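Local coordinates for protein mevalonate kinase, putative (Leishmania major, PDB 2HFS) that probably catalyses the ATP-dependent phosphorylation of (R)-mevalonate to (R)-5-phosphomevalonate, an early step of isopentenyl diphosphate and sterol biosynthesis, at residues G14-Y19 against L126-Q131; G113-D118 against G148-T153; A121-L126 against N140-V145. One frame throughout, in Å; residues are numbered along the deposited sequence.

Contact 1: G14-Y19 against L126-Q131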
# COMPACT_ATOMS: atom_id res chain seq x y z
N GLY A 14 -3.85 23.08 -5.71
CA GLY A 14 -4.77 22.06 -5.22
C GLY A 14 -4.09 21.18 -4.20
O GLY A 14 -2.95 21.48 -3.79
N LYS A 15 -4.75 20.09 -3.80
CA LYS A 15 -4.18 19.12 -2.88
C LYS A 15 -4.00 17.76 -3.58
O LYS A 15 -4.89 16.88 -3.53
CB LYS A 15 -5.01 19.02 -1.60
CG LYS A 15 -4.35 18.18 -0.51
CD LYS A 15 -4.88 18.52 0.88
CE LYS A 15 -4.20 17.68 1.94
NZ LYS A 15 -2.82 18.17 2.19
N ASN A 16 -2.86 17.61 -4.25
CA ASN A 16 -2.58 16.45 -5.09
C ASN A 16 -1.90 15.37 -4.29
O ASN A 16 -0.72 15.49 -3.97
CB ASN A 16 -1.74 16.86 -6.28
CG ASN A 16 -2.44 17.86 -7.15
OD1 ASN A 16 -3.48 17.55 -7.75
ND2 ASN A 16 -1.93 19.06 -7.17
N ILE A 17 -2.65 14.33 -3.97
CA ILE A 17 -2.16 13.31 -3.07
C ILE A 17 -2.31 11.90 -3.63
O ILE A 17 -3.11 11.67 -4.55
CB ILE A 17 -2.92 13.41 -1.71
CG1 ILE A 17 -4.35 12.90 -1.86
CG2 ILE A 17 -2.87 14.86 -1.15
CD1 ILE A 17 -5.18 12.95 -0.60
N GLY A 18 -1.59 10.97 -3.02
CA GLY A 18 -1.77 9.52 -3.26
C GLY A 18 -1.83 8.83 -1.91
O GLY A 18 -1.00 9.10 -1.04
N TYR A 19 -2.83 7.97 -1.70
CA TYR A 19 -2.98 7.28 -0.41
C TYR A 19 -1.98 6.14 -0.24
O TYR A 19 -1.56 5.53 -1.23
CB TYR A 19 -4.40 6.77 -0.24
CG TYR A 19 -5.47 7.81 -0.47
CD1 TYR A 19 -5.73 8.80 0.48
CD2 TYR A 19 -6.22 7.82 -1.65
CE1 TYR A 19 -6.73 9.76 0.27
CE2 TYR A 19 -7.22 8.77 -1.86
CZ TYR A 19 -7.46 9.73 -0.88
OH TYR A 19 -8.43 10.70 -1.07
N LEU A 126 0.74 16.96 -11.98
CA LEU A 126 0.98 17.22 -13.40
C LEU A 126 -0.35 17.53 -14.08
O LEU A 126 -0.43 18.49 -14.88
CB LEU A 126 1.68 16.03 -14.08
CG LEU A 126 3.14 15.78 -13.67
CD1 LEU A 126 3.62 14.40 -14.18
CD2 LEU A 126 4.06 16.89 -14.19
N SER A 127 -1.38 16.74 -13.78
CA SER A 127 -2.69 17.00 -14.35
C SER A 127 -3.10 18.43 -14.02
O SER A 127 -3.58 19.16 -14.89
CB SER A 127 -3.74 16.02 -13.82
OG SER A 127 -5.00 16.28 -14.42
N GLU A 128 -2.90 18.84 -12.77
CA GLU A 128 -3.23 20.22 -12.41
C GLU A 128 -2.43 21.21 -13.25
O GLU A 128 -3.01 22.07 -13.90
CB GLU A 128 -3.02 20.53 -10.93
CG GLU A 128 -3.42 21.96 -10.62
CD GLU A 128 -3.41 22.35 -9.16
OE1 GLU A 128 -3.29 21.47 -8.29
OE2 GLU A 128 -3.53 23.56 -8.88
N LEU A 129 -1.11 21.08 -13.23
CA LEU A 129 -0.24 22.12 -13.75
C LEU A 129 -0.37 22.24 -15.26
O LEU A 129 -0.35 23.35 -15.80
CB LEU A 129 1.20 21.85 -13.36
CG LEU A 129 2.11 23.08 -13.46
CD1 LEU A 129 2.04 23.83 -12.15
CD2 LEU A 129 3.53 22.63 -13.70
N TYR A 130 -0.54 21.10 -15.92
CA TYR A 130 -0.72 21.05 -17.37
C TYR A 130 -2.20 21.06 -17.78
O TYR A 130 -2.53 21.00 -18.98
CB TYR A 130 0.06 19.85 -17.94
CG TYR A 130 1.56 20.05 -17.80
CD1 TYR A 130 2.31 20.56 -18.85
CD2 TYR A 130 2.21 19.78 -16.58
CE1 TYR A 130 3.69 20.78 -18.71
CE2 TYR A 130 3.58 20.01 -16.43
CZ TYR A 130 4.30 20.52 -17.49
OH TYR A 130 5.66 20.71 -17.33
N GLN A 131 -3.08 21.19 -16.78
CA GLN A 131 -4.54 21.17 -16.96
C GLN A 131 -4.99 20.04 -17.89
O GLN A 131 -5.60 20.28 -18.94
CB GLN A 131 -5.08 22.53 -17.45
CG GLN A 131 -4.99 23.67 -16.45
CD GLN A 131 -6.04 23.60 -15.37
OE1 GLN A 131 -7.20 23.95 -15.60
NE2 GLN A 131 -5.63 23.18 -14.17
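Gly14 and Glu128 bring the two backbones closest, with their CA atoms 7.6 Å apart, where the loop that leads into strand 17-25 passes the last turn of helix 114-130. The gap is bridged by the Glu128 side chain, which leaves the helix with CG anti to the backbone N (chi1 -178°) and runs extended to its carboxylate. OE1 of Glu128 takes two bonds. Asn16 ND2 meets Glu128 OE1 at 3.0 Å, nearly straight at the hydrogen (165°) and close to the direction of the C-O bond, with the oxygen near the plane of the amide. Gly14 N approaches the same Glu128 OE1 at 3.1 Å on the syn lone pair, and makes a weak second bond to Glu128 OE2. Amide and carboxylate planes are turned 57° apart. Behind the glutamate the helix closes in a Schellman motif at Gln131, whose NE2 folds back to Glu128 O at 2.9 Å. The other carboxylate oxygen, OE2, has its main partner in Lys9, by a salt bridge, and also accepts from Thr13 N. With one cationic and several N-H donors around it, Glu128 is probably held as the carboxylate, tying the N-terminal segment to the C-terminal end of the helix.

Contact 2: G113-D118 against G148-T153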
# COMPACT_ATOMS: atom_id res chain seq x y z
N GLY A 113 3.07 0.73 0.21
CA GLY A 113 2.74 1.22 -1.15
C GLY A 113 3.17 2.65 -1.46
O GLY A 113 2.54 3.35 -2.27
N ALA A 114 4.25 3.09 -0.82
CA ALA A 114 4.68 4.48 -0.89
C ALA A 114 5.13 4.91 -2.27
O ALA A 114 4.94 6.08 -2.66
CB ALA A 114 5.78 4.75 0.14
N SER A 115 5.74 3.99 -3.02
CA SER A 115 6.17 4.33 -4.37
C SER A 115 4.96 4.65 -5.26
O SER A 115 4.99 5.62 -6.03
CB SER A 115 7.15 3.28 -4.96
OG SER A 115 6.51 2.09 -5.36
N ALA A 116 3.89 3.86 -5.14
CA ALA A 116 2.64 4.18 -5.82
C ALA A 116 2.05 5.53 -5.37
O ALA A 116 1.61 6.29 -6.21
CB ALA A 116 1.61 3.06 -5.67
N SER A 117 2.05 5.80 -4.06
CA SER A 117 1.54 7.08 -3.52
C SER A 117 2.28 8.25 -4.14
O SER A 117 1.67 9.28 -4.46
CB SER A 117 1.63 7.16 -1.99
OG SER A 117 1.34 5.91 -1.38
N ASP A 118 3.60 8.05 -4.30
CA ASP A 118 4.50 9.00 -4.98
C ASP A 118 4.03 9.26 -6.41
O ASP A 118 3.69 10.41 -6.74
CB ASP A 118 5.93 8.45 -4.92
CG ASP A 118 6.98 9.37 -5.56
OD1 ASP A 118 6.65 10.45 -6.09
OD2 ASP A 118 8.18 9.05 -5.56
N GLY A 148 6.46 1.22 -12.93
CA GLY A 148 7.42 0.45 -13.73
C GLY A 148 8.87 0.84 -13.47
O GLY A 148 9.78 0.10 -13.81
N GLY A 149 9.09 2.03 -12.88
CA GLY A 149 10.44 2.51 -12.57
C GLY A 149 11.01 2.01 -11.25
O GLY A 149 12.22 2.06 -11.03
N TYR A 150 10.13 1.55 -10.37
CA TYR A 150 10.54 0.88 -9.12
C TYR A 150 10.62 -0.64 -9.33
O TYR A 150 9.98 -1.19 -10.24
CB TYR A 150 9.56 1.20 -7.99
CG TYR A 150 9.62 2.61 -7.46
CD1 TYR A 150 8.82 3.62 -7.99
CD2 TYR A 150 10.47 2.94 -6.40
CE1 TYR A 150 8.87 4.93 -7.49
CE2 TYR A 150 10.53 4.25 -5.89
CZ TYR A 150 9.73 5.23 -6.45
OH TYR A 150 9.76 6.52 -5.95
N HIS A 151 11.39 -1.30 -8.46
CA HIS A 151 11.76 -2.72 -8.64
C HIS A 151 10.60 -3.71 -8.80
O HIS A 151 9.73 -3.80 -7.93
CB HIS A 151 12.72 -3.18 -7.53
CG HIS A 151 14.10 -2.59 -7.64
ND1 HIS A 151 14.67 -2.25 -8.85
CD2 HIS A 151 15.02 -2.29 -6.69
CE1 HIS A 151 15.88 -1.76 -8.64
NE2 HIS A 151 16.12 -1.78 -7.34
N GLY A 152 10.62 -4.44 -9.92
CA GLY A 152 9.47 -5.20 -10.43
C GLY A 152 8.84 -6.23 -9.51
O GLY A 152 9.55 -6.87 -8.73
N THR A 153 7.53 -6.45 -9.62
CA THR A 153 6.67 -5.90 -10.69
C THR A 153 5.29 -5.49 -10.16
O THR A 153 4.76 -6.13 -9.25
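OD2 of Asp118 is approached from two directions: Tyr150 OH lies 3.0 Å from Asp118 OD2, and Gln78 NE2 of helix 70-88 hydrogen-bonds to the same oxygen. The aspartate sits with CG anti to its backbone N, which carries the carboxylate off the start of helix 114-130 and brings OD2 to the phenol end of the ring, near the ring plane. Ring and carboxylate planes stand 68° apart. The second oxygen, OD1, bonds His82 NE2, so both ends of the carboxylate are tied to helix 70-88, which also packs against Tyr150 through Gln78 and Ala81.

One face of the tyrosine is taken up by Ser115. Its CB stands 3.3 Å from the centroid of the Tyr150 ring and only 4° off the normal, a tight CH-pi contact in which CB is almost equally far from all six ring carbons. Gly113 is the N-cap residue of this helix, and the Gly-Ile-Gly-Ala-Ser run to which it belongs corresponds to the glycine-rich motif that wraps the ATP phosphates in GHMP kinases, and probably does so here. Tyr150 thus packs on Ser115, at the end of the run where it enters helix 114-130. With chi1 at 75°, Ser115 OG falls between the backbone N and the carbonyl carbon; Ser115 OG comes no closer to the ring than 3.8 Å, at Tyr150 CG, and bonds instead to Glu147 OE2. Deeper in the helix start, Gly113 O accepts from Ser117 N at 3.1 Å.

Contact 3: A121-L126 against N140-V145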
# COMPACT_ATOMS: atom_id res chain seq x y z
N ALA A 121 0.45 10.90 -6.61
CA ALA A 121 0.45 12.32 -6.27
C ALA A 121 1.04 13.16 -7.41
O ALA A 121 0.48 14.20 -7.79
CB ALA A 121 1.22 12.55 -4.97
N PHE A 122 2.15 12.68 -7.96
CA PHE A 122 2.83 13.31 -9.10
C PHE A 122 1.92 13.45 -10.33
O PHE A 122 1.84 14.53 -10.91
CB PHE A 122 4.11 12.50 -9.42
CG PHE A 122 5.01 13.14 -10.45
CD1 PHE A 122 5.16 14.52 -10.53
CD2 PHE A 122 5.72 12.33 -11.34
CE1 PHE A 122 6.02 15.10 -11.50
CE2 PHE A 122 6.58 12.89 -12.30
CZ PHE A 122 6.74 14.27 -12.38
N SER A 123 1.28 12.35 -10.73
CA SER A 123 0.34 12.34 -11.85
C SER A 123 -0.77 13.36 -11.67
O SER A 123 -1.12 14.06 -12.61
CB SER A 123 -0.24 10.95 -12.04
OG SER A 123 0.80 10.05 -12.43
N ARG A 124 -1.32 13.41 -10.46
CA ARG A 124 -2.36 14.39 -10.12
C ARG A 124 -1.85 15.83 -10.23
O ARG A 124 -2.52 16.67 -10.82
CB ARG A 124 -2.93 14.11 -8.72
CG ARG A 124 -3.83 12.85 -8.66
CD ARG A 124 -4.72 12.79 -7.41
NE ARG A 124 -5.52 11.57 -7.33
CZ ARG A 124 -6.60 11.31 -8.07
NH1 ARG A 124 -7.03 12.19 -8.98
NH2 ARG A 124 -7.24 10.16 -7.91
N ALA A 125 -0.67 16.10 -9.67
CA ALA A 125 -0.08 17.45 -9.74
C ALA A 125 0.23 17.88 -11.17
O ALA A 125 0.02 19.04 -11.52
CB ALA A 125 1.17 17.55 -8.88
N LEU A 126 0.74 16.96 -11.98
CA LEU A 126 0.98 17.22 -13.40
C LEU A 126 -0.35 17.53 -14.08
O LEU A 126 -0.43 18.49 -14.88
CB LEU A 126 1.68 16.03 -14.08
CG LEU A 126 3.14 15.78 -13.67
CD1 LEU A 126 3.62 14.40 -14.18
CD2 LEU A 126 4.06 16.89 -14.19
N ASN A 140 -4.62 6.53 -12.47
CA ASN A 140 -4.24 5.16 -12.10
C ASN A 140 -3.31 4.48 -13.11
O ASN A 140 -2.34 3.84 -12.73
CB ASN A 140 -5.49 4.31 -11.82
CG ASN A 140 -5.19 3.04 -11.04
OD1 ASN A 140 -4.23 2.97 -10.26
ND2 ASN A 140 -6.01 2.02 -11.25
N LEU A 141 -3.60 4.67 -14.41
CA LEU A 141 -2.74 4.22 -15.49
C LEU A 141 -1.39 4.90 -15.51
O LEU A 141 -0.37 4.27 -15.77
CB LEU A 141 -3.41 4.46 -16.85
CG LEU A 141 -2.64 3.79 -18.00
CD1 LEU A 141 -2.94 2.31 -17.98
CD2 LEU A 141 -3.02 4.42 -19.32
N SER A 142 -1.40 6.20 -15.25
CA SER A 142 -0.17 6.97 -15.22
C SER A 142 0.70 6.43 -14.07
O SER A 142 1.90 6.24 -14.26
CB SER A 142 -0.47 8.46 -15.03
OG SER A 142 0.71 9.23 -15.13
N ALA A 143 0.07 6.20 -12.91
CA ALA A 143 0.77 5.65 -11.75
C ALA A 143 1.31 4.28 -12.10
O ALA A 143 2.46 3.96 -11.84
CB ALA A 143 -0.15 5.59 -10.54
N PHE A 144 0.47 3.48 -12.76
CA PHE A 144 0.88 2.12 -13.12
C PHE A 144 2.12 2.13 -14.01
O PHE A 144 3.03 1.31 -13.84
CB PHE A 144 -0.26 1.38 -13.81
CG PHE A 144 0.07 -0.06 -14.13
CD1 PHE A 144 0.00 -1.03 -13.15
CD2 PHE A 144 0.48 -0.42 -15.40
CE1 PHE A 144 0.33 -2.35 -13.44
CE2 PHE A 144 0.82 -1.73 -15.69
CZ PHE A 144 0.73 -2.70 -14.71
N VAL A 145 2.16 3.07 -14.95
CA VAL A 145 3.29 3.17 -15.87
C VAL A 145 4.52 3.55 -15.05
O VAL A 145 5.59 2.96 -15.20
CB VAL A 145 3.01 4.18 -17.02
CG1 VAL A 145 4.30 4.69 -17.66
CG2 VAL A 145 2.05 3.59 -18.06
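Beside the touching pair Ser123 and Ser142, the flat group is the Phe122 ring, which has Leu126 CD1 over the centre of one face, 3.5 Å above the plane; the ring also meets that of His82, with the planes at about 55°. It makes no contact with segment 140-145, and across these two segments the serines carry the contact. Their CA atoms are 6.4 Å apart, a close spacing that short side chains permit. The hydroxyls meet between the helices: Ser142 OG donates to Ser123 OG at 2.8 Å. On the Ser142 side the oxygen is anti to the backbone N (chi1 -174°), which carries it across to the other helix. Ser123 OG is turned back beside its own backbone N (chi1 -66°), where it also bonds Val119 O one turn earlier. The relay of Ser142 to Ser123 to Val119 O leaves neither buried hydroxyl without a partner. CB of Ser142 rests 3.3 Å from Ser123 OG, and the side chain of Val85, on helix 70-88, touches both serines. Arg124, on the neighbouring flank, forms a salt bridge to Asp136 at the start of helix 136-146. The contact is thus a serine-serine hydrogen bond at the close approach of two successive helices of the GHMP kinase N-terminal domain, joined by a short connection.

Overall arrangement
Helix 114-130 runs through all three contacts: contact 2 holds its N-terminal turn, contact 3 its middle and contact 1 its C-terminal end. The centres of contacts 1 and 3 lie about 9 Å apart, and those of contacts 2 and 3 about 11 Å. Segments 121-126 and 126-131 share Leu126, and Asn16 of contact 1 packs on contact 3, its CG 3.5 Å from Ala125 CA. Segment 14-19 also returns to contact 2, where Tyr19 O lies 2.9 Å from Ser117 OG, a probable hydrogen bond. Contact 2 includes the end of the glycine-rich loop expected to bind ATP phosphates; the centre of contact 1 is the farther from that of contact 2, about 18 Å.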